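Local coordinates for putative polyketide synthase (Brevibacillus brevis, PDB 6HP2), which transfers methyl groups to oxygen, as the O-methyltransferase domain of a trans-acyltransferase polyketide synthase multienzyme that is probably involved in making the antibiotic bacillaene, at residues 89-94 with 193-198; 165-170 with 184-189; 227-232 with 300-305. One frame throughout, in Å; residues are numbered along the deposited sequence.

Contact 1: residues 89-94 with 193-198; sequences CKENFS and EGTVLL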
loop_
_atom_site.group_PDB
_atom_site.type_symbol
_atom_site.label_atom_id
_atom_site.label_comp_id
_atom_site.label_asym_id
_atom_site.label_seq_id
_atom_site.Cartn_x
_atom_site.Cartn_y
_atom_site.Cartn_z
ATOM N N CYS A 89 11.191 2.550 -5.922
ATOM C CA CYS A 89 12.256 2.964 -6.849
ATOM C C CYS A 89 13.602 3.276 -6.193
ATOM O O CYS A 89 14.559 3.631 -6.925
ATOM C CB CYS A 89 11.824 4.182 -7.663
ATOM S SG CYS A 89 11.807 5.743 -6.748
ATOM N N LYS A 90 13.721 3.128 -4.861
ATOM C CA LYS A 90 15.008 3.259 -4.175
ATOM C C LYS A 90 15.586 1.902 -3.771
ATOM O O LYS A 90 16.624 1.853 -3.169
ATOM C CB LYS A 90 14.908 4.136 -2.903
ATOM C CG LYS A 90 14.429 5.544 -3.182
ATOM C CD LYS A 90 15.399 6.347 -3.980
ATOM C CE LYS A 90 14.869 7.799 -4.227
ATOM N NZ LYS A 90 14.663 8.565 -2.975
ATOM N N GLU A 91 14.914 0.803 -4.049
ATOM C CA GLU A 91 15.345 -0.509 -3.607
ATOM C C GLU A 91 16.260 -1.132 -4.642
ATOM O O GLU A 91 16.146 -0.861 -5.837
ATOM C CB GLU A 91 14.117 -1.387 -3.381
ATOM C CG GLU A 91 13.084 -0.680 -2.508
ATOM C CD GLU A 91 13.700 -0.042 -1.241
ATOM O OE1 GLU A 91 14.448 -0.762 -0.521
ATOM O OE2 GLU A 91 13.440 1.192 -0.982
ATOM N N ASN A 92 17.211 -1.904 -4.164
ATOM C CA ASN A 92 18.125 -2.690 -4.997
ATOM C C ASN A 92 17.666 -4.141 -4.911
ATOM O O ASN A 92 17.919 -4.826 -3.901
ATOM C CB ASN A 92 19.575 -2.543 -4.528
ATOM C CG ASN A 92 20.525 -3.357 -5.350
ATOM O OD1 ASN A 92 20.103 -4.221 -6.060
ATOM N ND2 ASN A 92 21.823 -3.089 -5.241
ATOM N N PHE A 93 16.961 -4.606 -5.953
ATOM C CA PHE A 93 16.411 -5.954 -5.881
ATOM C C PHE A 93 17.493 -7.009 -6.090
ATOM O O PHE A 93 17.275 -8.188 -5.776
ATOM C CB PHE A 93 15.305 -6.148 -6.912
ATOM C CG PHE A 93 14.031 -5.544 -6.528
ATOM C CD1 PHE A 93 13.804 -4.188 -6.711
ATOM C CD2 PHE A 93 13.005 -6.319 -6.010
ATOM C CE1 PHE A 93 12.607 -3.607 -6.361
ATOM C CE2 PHE A 93 11.798 -5.713 -5.661
ATOM C CZ PHE A 93 11.601 -4.372 -5.842
ATOM N N SER A 94 18.657 -6.604 -6.589
ATOM C CA SER A 94 19.763 -7.560 -6.675
ATOM C C SER A 94 20.260 -7.964 -5.296
ATOM O O SER A 94 20.708 -9.097 -5.107
ATOM C CB SER A 94 20.899 -6.974 -7.521
ATOM O OG SER A 94 22.029 -7.812 -7.510
ATOM N N GLU A 193 19.575 -4.500 7.733
ATOM C CA GLU A 193 19.644 -3.540 6.621
ATOM C C GLU A 193 18.367 -3.538 5.755
ATOM O O GLU A 193 18.361 -2.987 4.643
ATOM C CB GLU A 193 20.866 -3.832 5.752
ATOM C CG GLU A 193 22.189 -3.758 6.501
ATOM C CD GLU A 193 22.539 -2.354 6.962
ATOM O OE1 GLU A 193 21.821 -1.401 6.592
ATOM O OE2 GLU A 193 23.539 -2.203 7.698
ATOM N N GLY A 194 17.342 -4.119 6.218
ATOM C CA GLY A 194 16.109 -4.199 5.441
ATOM C C GLY A 194 15.277 -2.897 5.358
ATOM O O GLY A 194 15.502 -1.901 6.045
ATOM N N THR A 195 14.264 -2.931 4.473
ATOM C CA THR A 195 13.332 -1.835 4.276
ATOM C C THR A 195 11.912 -2.301 4.480
ATOM O O THR A 195 11.556 -3.432 4.108
ATOM C CB THR A 195 13.514 -1.276 2.835
ATOM O OG1 THR A 195 14.884 -0.909 2.648
ATOM C CG2 THR A 195 12.706 -0.046 2.630
ATOM N N VAL A 196 11.137 -1.438 5.103
ATOM C CA VAL A 196 9.698 -1.557 5.144
ATOM C C VAL A 196 9.100 -0.513 4.197
ATOM O O VAL A 196 9.357 0.683 4.336
ATOM C CB VAL A 196 9.145 -1.425 6.562
ATOM C CG1 VAL A 196 7.607 -1.744 6.523
ATOM C CG2 VAL A 196 9.901 -2.293 7.473
ATOM N N LEU A 197 8.222 -0.959 3.291
ATOM C CA LEU A 197 7.518 -0.087 2.366
ATOM C C LEU A 197 6.014 -0.178 2.630
ATOM O O LEU A 197 5.394 -1.248 2.501
ATOM C CB LEU A 197 7.862 -0.454 0.933
ATOM C CG LEU A 197 9.296 -0.380 0.520
ATOM C CD1 LEU A 197 9.539 -1.018 -0.866
ATOM C CD2 LEU A 197 9.766 1.055 0.511
ATOM N N LEU A 198 5.434 0.953 2.971
ATOM C CA LEU A 198 4.015 1.052 3.206
ATOM C C LEU A 198 3.361 2.091 2.320
ATOM O O LEU A 198 3.958 3.108 1.963
ATOM C CB LEU A 198 3.740 1.446 4.638
ATOM C CG LEU A 198 4.383 0.678 5.723
ATOM C CD1 LEU A 198 4.012 1.395 7.066
ATOM C CD2 LEU A 198 3.928 -0.722 5.777
#
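The extended backbone at E91 passes the start of strand 194-203 with its CA 8.2 Å from the CA of T195, so side chains alone bridge the gap, holding the loop between helix 70-88 and strand 98-101 against this strand of the central sheet. Strand alternation turns T195 and L197 to the loop 89-94 and V196 away from it. E91 comes from the opposite direction, its chain folded about the CB-CG bond (chi2 -48°), which brings the carboxylate beside the threonine while CG rests 3.9 Å from CD1 of L197. T195 OG1 donates to E91 OE1 over 3.2 Å, on the syn side of the carboxylate but 26° out of its plane. The methyl CG2 of T195 lies 3.9 Å from E91 OE2, and L197 CD2 closes on that same oxygen at 4.0 Å. M166 of the neighbouring strand and L87 and F88 of helix 70-88 are among the apolar neighbours. The hydroxyl is also hydrogen-bonded to K292 NZ, its stronger partner. T195 OG1 thus has a buried carboxylate and a lysine as partners; the ammonium probably polarises the hydroxyl toward E91, which may partly offset the cost of burying the carboxylate next to a leucine methyl.

Contact 2: residues 165-170 with 184-189; sequences DMIVGI and QNISSS. With SAH (S-adenosyl-L-homocysteine), chain B.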
loop_
_atom_site.group_PDB
_atom_site.type_symbol
_atom_site.label_atom_id
_atom_site.label_comp_id
_atom_site.label_asym_id
_atom_site.label_seq_id
_atom_site.Cartn_x
_atom_site.Cartn_y
_atom_site.Cartn_z
ATOM N N ASP A 165 14.421 -9.100 3.741
ATOM C CA ASP A 165 15.118 -7.889 3.361
ATOM C C ASP A 165 14.150 -6.766 3.039
ATOM O O ASP A 165 14.507 -5.589 3.128
ATOM C CB ASP A 165 15.995 -8.200 2.155
ATOM C CG ASP A 165 16.884 -9.383 2.403
ATOM O OD1 ASP A 165 17.643 -9.329 3.408
ATOM O OD2 ASP A 165 16.759 -10.407 1.641
ATOM N N MET A 166 12.935 -7.097 2.624
ATOM C CA MET A 166 11.943 -6.084 2.312
ATOM C C MET A 166 10.593 -6.563 2.790
ATOM O O MET A 166 10.235 -7.729 2.554
ATOM C CB MET A 166 11.939 -5.846 0.804
ATOM C CG MET A 166 10.974 -4.754 0.356
ATOM S SD MET A 166 10.956 -4.658 -1.468
ATOM C CE MET A 166 12.607 -4.118 -1.768
ATOM N N ILE A 167 9.854 -5.675 3.481
ATOM C CA ILE A 167 8.528 -5.988 3.966
ATOM C C ILE A 167 7.583 -4.913 3.419
ATOM O O ILE A 167 7.859 -3.706 3.536
ATOM C CB ILE A 167 8.487 -6.047 5.506
ATOM C CG1 ILE A 167 9.359 -7.152 5.999
ATOM C CG2 ILE A 167 7.030 -6.204 6.000
ATOM C CD1 ILE A 167 9.412 -7.414 7.514
ATOM N N VAL A 168 6.477 -5.351 2.811
ATOM C CA VAL A 168 5.645 -4.492 1.999
ATOM C C VAL A 168 4.239 -4.536 2.573
ATOM O O VAL A 168 3.687 -5.633 2.784
ATOM C CB VAL A 168 5.673 -4.938 0.526
ATOM C CG1 VAL A 168 4.686 -4.088 -0.280
ATOM C CG2 VAL A 168 7.032 -4.817 -0.020
ATOM N N GLY A 169 3.671 -3.349 2.849
ATOM C CA GLY A 169 2.251 -3.270 3.214
ATOM C C GLY A 169 1.533 -2.172 2.468
ATOM O O GLY A 169 1.568 -0.994 2.886
ATOM N N ILE A 170 0.898 -2.504 1.351
ATOM C CA ILE A 170 0.214 -1.487 0.563
ATOM C C ILE A 170 -1.264 -1.421 0.967
ATOM O O ILE A 170 -1.995 -2.388 0.747
ATOM C CB ILE A 170 0.324 -1.802 -0.939
ATOM C CG1 ILE A 170 1.791 -1.754 -1.374
ATOM C CG2 ILE A 170 -0.505 -0.822 -1.752
ATOM C CD1 ILE A 170 2.036 -2.279 -2.771
ATOM N N GLN A 184 5.413 -5.210 15.953
ATOM C CA GLN A 184 6.299 -6.173 16.579
ATOM C C GLN A 184 6.674 -7.252 15.579
ATOM O O GLN A 184 7.854 -7.602 15.437
ATOM C CB GLN A 184 5.633 -6.780 17.817
ATOM C CG GLN A 184 6.407 -7.876 18.476
ATOM C CD GLN A 184 7.646 -7.358 19.178
ATOM O OE1 GLN A 184 7.807 -6.163 19.352
ATOM N NE2 GLN A 184 8.510 -8.246 19.557
ATOM N N ASN A 185 5.668 -7.769 14.869
ATOM C CA ASN A 185 5.853 -8.815 13.875
ATOM C C ASN A 185 6.772 -8.337 12.768
ATOM O O ASN A 185 7.730 -9.020 12.401
ATOM C CB ASN A 185 4.475 -9.253 13.328
ATOM C CG ASN A 185 4.449 -10.708 12.833
ATOM O OD1 ASN A 185 5.437 -11.455 12.919
ATOM N ND2 ASN A 185 3.301 -11.123 12.334
ATOM N N ILE A 186 6.528 -7.140 12.271
ATOM C CA ILE A 186 7.324 -6.596 11.168
ATOM C C ILE A 186 8.776 -6.412 11.595
ATOM O O ILE A 186 9.715 -6.895 10.936
ATOM C CB ILE A 186 6.721 -5.269 10.697
ATOM C CG1 ILE A 186 5.373 -5.501 10.014
ATOM C CG2 ILE A 186 7.747 -4.445 9.810
ATOM C CD1 ILE A 186 4.655 -4.215 9.700
ATOM N N SER A 187 8.977 -5.768 12.745
ATOM C CA SER A 187 10.337 -5.449 13.177
ATOM C C SER A 187 11.135 -6.705 13.494
ATOM O O SER A 187 12.344 -6.774 13.226
ATOM C CB SER A 187 10.282 -4.525 14.411
ATOM O OG SER A 187 11.586 -4.139 14.780
ATOM N N SER A 188 10.491 -7.678 14.144
ATOM C CA SER A 188 11.115 -8.923 14.489
ATOM C C SER A 188 11.510 -9.737 13.270
ATOM O O SER A 188 12.396 -10.561 13.402
ATOM C CB SER A 188 10.174 -9.755 15.361
ATOM O OG SER A 188 10.141 -9.241 16.669
ATOM N N SER A 189 10.886 -9.526 12.106
ATOM C CA SER A 189 11.192 -10.271 10.895
ATOM C C SER A 189 11.962 -9.467 9.850
ATOM O O SER A 189 12.043 -9.902 8.681
ATOM C CB SER A 189 9.891 -10.791 10.238
ATOM O OG SER A 189 9.272 -11.708 11.084
HETATM N N SAH B . -1.754 -4.997 -0.953
HETATM C CA SAH B . -2.780 -5.502 -1.860
HETATM C CB SAH B . -4.140 -5.612 -1.183
HETATM C CG SAH B . -4.584 -4.395 -0.390
HETATM S SD SAH B . -6.299 -4.584 0.182
HETATM C C SAH B . -2.830 -4.583 -3.056
HETATM O O SAH B . -3.603 -4.812 -3.986
HETATM O OXT SAH B . -2.080 -3.613 -3.098
HETATM C "C5'" SAH B . -5.934 -4.952 1.914
HETATM C "C4'" SAH B . -5.301 -6.330 2.094
HETATM O "O4'" SAH B . -4.909 -6.474 3.478
HETATM C "C3'" SAH B . -6.341 -7.477 1.872
HETATM O "O3'" SAH B . -5.628 -8.475 1.125
HETATM C "C2'" SAH B . -6.706 -7.995 3.263
HETATM O "O2'" SAH B . -7.051 -9.347 3.324
HETATM C "C1'" SAH B . -5.386 -7.701 4.010
HETATM N N9 SAH B . -5.475 -7.626 5.467
HETATM C C8 SAH B . -6.255 -6.802 6.228
HETATM N N7 SAH B . -6.033 -7.133 7.504
HETATM C C5 SAH B . -5.088 -8.101 7.557
HETATM C C6 SAH B . -4.487 -8.808 8.591
HETATM N N6 SAH B . -4.720 -8.586 9.884
HETATM N N1 SAH B . -3.534 -9.737 8.289
HETATM C C2 SAH B . -3.238 -10.055 6.977
HETATM N N3 SAH B . -3.863 -9.373 5.965
HETATM C C4 SAH B . -4.794 -8.455 6.254
#
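The flat groups met by I167 are not rings but the peptide carbonyls of I186 and S189: its CD1 methyl sits over the face of the S189 carbonyl, directly above its oxygen, but close to the edge of the I186 carbonyl, tilted somewhat out of its plane. CD1 lies 3.5 Å from I186 O, at an angle of about 120° to that C=O, and 3.8 Å from S189 O, which it approaches almost at right angles to the carbonyl bond. The ethyl branch gets there because CG1 stands beside the backbone N (chi1 -63°) and the chain then runs on extended, pushing its end methyl toward the last turn of the helix. I186 adds the apolar half of the contact: its CG2 branch touches the same methyl at 4.1 Å, and both isoleucines also pack on F102. The I186 carbonyl is also used within the helix, its O accepting from S189 N over 3.1 Å as the helix ends. Strand 164-170, helix 179-188 and the parallel strand 194-203 form a beta-alpha-beta crossover of the Rossmann-like methyltransferase fold, and I167 meets I186 where this helix lies over the sheet. At the other end of the strand the segment enters the cofactor site. The amino nitrogen of S-adenosyl-L-homocysteine, its N atom, donates to I170 O over 3.1 Å, while CG2 of I170 lies 3.5 Å from the carboxylate oxygen OXT of the ligand. The helix, too, has an indirect link to the pocket: N185 ND2 is hydrogen-bonded to the carbonyl oxygen of S155, the residue whose backbone N binds the ligand.

Contact 3: residues 227-232 with 300-305; sequences LLAEHQ and TKRCEW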
loop_
_atom_site.group_PDB
_atom_site.type_symbol
_atom_site.label_atom_id
_atom_site.label_comp_id
_atom_site.label_asym_id
_atom_site.label_seq_id
_atom_site.Cartn_x
_atom_site.Cartn_y
_atom_site.Cartn_z
ATOM N N LEU A 227 4.668 4.905 17.279
ATOM C CA LEU A 227 4.484 3.509 16.917
ATOM C C LEU A 227 5.726 2.985 16.197
ATOM O O LEU A 227 6.250 1.917 16.519
ATOM C CB LEU A 227 3.257 3.356 16.025
ATOM C CG LEU A 227 3.003 1.980 15.386
ATOM C CD1 LEU A 227 2.741 0.965 16.492
ATOM C CD2 LEU A 227 1.830 2.049 14.414
ATOM N N LEU A 228 6.208 3.735 15.213
ATOM C CA LEU A 228 7.405 3.329 14.491
ATOM C C LEU A 228 8.617 3.330 15.407
ATOM O O LEU A 228 9.324 2.333 15.471
ATOM C CB LEU A 228 7.653 4.233 13.290
ATOM C CG LEU A 228 6.564 4.232 12.256
ATOM C CD1 LEU A 228 6.914 5.225 11.143
ATOM C CD2 LEU A 228 6.341 2.853 11.640
ATOM N N ALA A 229 8.857 4.442 16.137
ATOM C CA ALA A 229 10.006 4.538 17.026
ATOM C C ALA A 229 9.988 3.400 18.048
ATOM O O ALA A 229 11.028 2.829 18.375
ATOM C CB ALA A 229 10.016 5.893 17.792
ATOM N N GLU A 230 8.800 3.007 18.518
ATOM C CA GLU A 230 8.722 1.950 19.535
ATOM C C GLU A 230 9.237 0.628 18.985
ATOM O O GLU A 230 9.804 -0.181 19.731
ATOM C CB GLU A 230 7.289 1.765 20.025
ATOM C CG GLU A 230 7.161 0.682 21.063
ATOM C CD GLU A 230 7.762 1.109 22.390
ATOM O OE1 GLU A 230 7.758 2.327 22.675
ATOM O OE2 GLU A 230 8.275 0.231 23.126
ATOM N N HIS A 231 9.063 0.390 17.683
ATOM C CA HIS A 231 9.560 -0.844 17.078
ATOM C C HIS A 231 10.828 -0.634 16.250
ATOM O O HIS A 231 11.043 -1.324 15.263
ATOM C CB HIS A 231 8.434 -1.467 16.277
ATOM C CG HIS A 231 7.255 -1.796 17.141
ATOM N ND1 HIS A 231 7.225 -2.924 17.941
ATOM C CD2 HIS A 231 6.169 -1.063 17.486
ATOM C CE1 HIS A 231 6.126 -2.906 18.674
ATOM N NE2 HIS A 231 5.458 -1.802 18.393
ATOM N N GLN A 232 11.672 0.305 16.665
ATOM C CA GLN A 232 13.015 0.507 16.113
ATOM C C GLN A 232 13.000 1.039 14.683
ATOM O O GLN A 232 14.004 0.983 13.973
ATOM C CB GLN A 232 13.819 -0.796 16.175
ATOM C CG GLN A 232 14.076 -1.355 17.585
ATOM C CD GLN A 232 12.887 -2.108 18.150
ATOM O OE1 GLN A 232 12.357 -3.025 17.521
ATOM N NE2 GLN A 232 12.459 -1.722 19.343
ATOM N N THR A 300 14.015 8.252 21.859
ATOM C CA THR A 300 13.764 9.683 21.717
ATOM C C THR A 300 14.307 10.206 20.393
ATOM O O THR A 300 13.666 11.024 19.736
ATOM C CB THR A 300 14.351 10.435 22.901
ATOM O OG1 THR A 300 13.794 9.874 24.099
ATOM C CG2 THR A 300 14.016 11.911 22.824
ATOM N N LYS A 301 15.479 9.731 19.980
ATOM C CA LYS A 301 16.066 10.184 18.726
ATOM C C LYS A 301 15.320 9.618 17.531
ATOM O O LYS A 301 15.191 10.279 16.483
ATOM C CB LYS A 301 17.541 9.776 18.667
ATOM C CG LYS A 301 18.477 10.671 19.523
ATOM C CD LYS A 301 18.531 12.092 18.973
ATOM C CE LYS A 301 19.690 12.877 19.544
ATOM N NZ LYS A 301 19.591 13.020 21.019
ATOM N N ARG A 302 14.807 8.402 17.660
ATOM C CA ARG A 302 13.934 7.894 16.610
ATOM C C ARG A 302 12.687 8.754 16.471
ATOM O O ARG A 302 12.232 9.028 15.341
ATOM C CB ARG A 302 13.572 6.442 16.881
ATOM C CG ARG A 302 14.790 5.493 16.807
ATOM C CD ARG A 302 14.408 4.022 16.683
ATOM N NE ARG A 302 13.763 3.472 17.852
ATOM C CZ ARG A 302 14.382 2.768 18.792
ATOM N NH1 ARG A 302 15.683 2.509 18.702
ATOM N NH2 ARG A 302 13.702 2.306 19.823
ATOM N N CYS A 303 12.117 9.186 17.601
ATOM C CA CYS A 303 10.934 10.059 17.555
ATOM C C CYS A 303 11.250 11.382 16.890
ATOM O O CYS A 303 10.491 11.861 16.047
ATOM C CB CYS A 303 10.399 10.320 18.970
ATOM S SG CYS A 303 9.529 8.888 19.603
ATOM N N GLU A 304 12.388 11.978 17.243
ATOM C CA GLU A 304 12.740 13.272 16.683
ATOM C C GLU A 304 13.004 13.149 15.199
ATOM O O GLU A 304 12.602 14.020 14.416
ATOM C CB GLU A 304 13.972 13.853 17.421
ATOM C CG GLU A 304 13.637 14.108 18.879
ATOM C CD GLU A 304 14.820 14.645 19.668
ATOM O OE1 GLU A 304 14.571 15.285 20.717
ATOM O OE2 GLU A 304 15.980 14.419 19.228
ATOM N N TRP A 305 13.626 12.043 14.777
ATOM C CA TRP A 305 13.826 11.846 13.345
ATOM C C TRP A 305 12.489 11.721 12.623
ATOM O O TRP A 305 12.238 12.359 11.585
ATOM C CB TRP A 305 14.658 10.596 13.131
ATOM C CG TRP A 305 15.015 10.361 11.713
ATOM C CD1 TRP A 305 14.306 9.683 10.788
ATOM C CD2 TRP A 305 16.175 10.890 11.039
ATOM N NE1 TRP A 305 14.972 9.706 9.590
ATOM C CE2 TRP A 305 16.117 10.452 9.713
ATOM C CE3 TRP A 305 17.253 11.698 11.439
ATOM C CZ2 TRP A 305 17.103 10.781 8.767
ATOM C CZ3 TRP A 305 18.232 12.020 10.503
ATOM C CH2 TRP A 305 18.148 11.562 9.187
#
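A229 presents its backbone carbonyl to R302, and that oxygen serves three donors. R302 NE supplies the main bond, 2.9 Å to A229 O with an angle of 146° at the hydrogen; it arrives in the carbonyl plane on a lone pair, although the oxygen is tilted 17° out of the guanidinium plane. R302 NH2 adds a weak bond of 3.1 Å to the same A229 O, and Q232 N completes the set from within its own segment. The third arginine nitrogen, NH1, is occupied outside the contact by A294 O. A bend at chi3 (-67°) folds the guanidinium back over the helix end, where the CA of Q232 lies on one of its faces, 3.5 Å above the plane and offset toward the rim. The amide oxygen of Q232, OE1, is taken by S187 OG. Next to this polar cluster the two helices come very close, with the CA atoms of A229 and R302 5.2 Å apart. The CB of A229 touches both CB of R302, at 3.7 Å, and SG of C303, at 3.5 Å, the two set roughly at right angles. Q232, with its positive phi, is the C-prime residue of a Schellman motif: the bond from Q232 N to A229 O, together with that from L233 N to L228 O, ends helix 221-230, and an arginine from helix 299-310 shares the carbonyl used in that turn.

Contacts 1 and 2 share the central mixed sheet of the methyltransferase fold: strands 164-170 and 194-203 are neighbours, joined by backbone bonds such as G169 N to L197 O, and the centres of the two contacts are about 11 Å apart. In sequence, contact 2 falls wholly between the two segments of contact 1. Contact 3 comes later, joining helices 221-230 and 299-310, with its centre about 16 Å from contact 2 and about 20 Å from contact 1. S187 of helix 179-188 links contacts 2 and 3 through hydrogen bonds to H231 O and Q232 OE1. The cofactor-binding core is thus tied to the end of helix 221-230, while contact 3 itself lies away from the ligand.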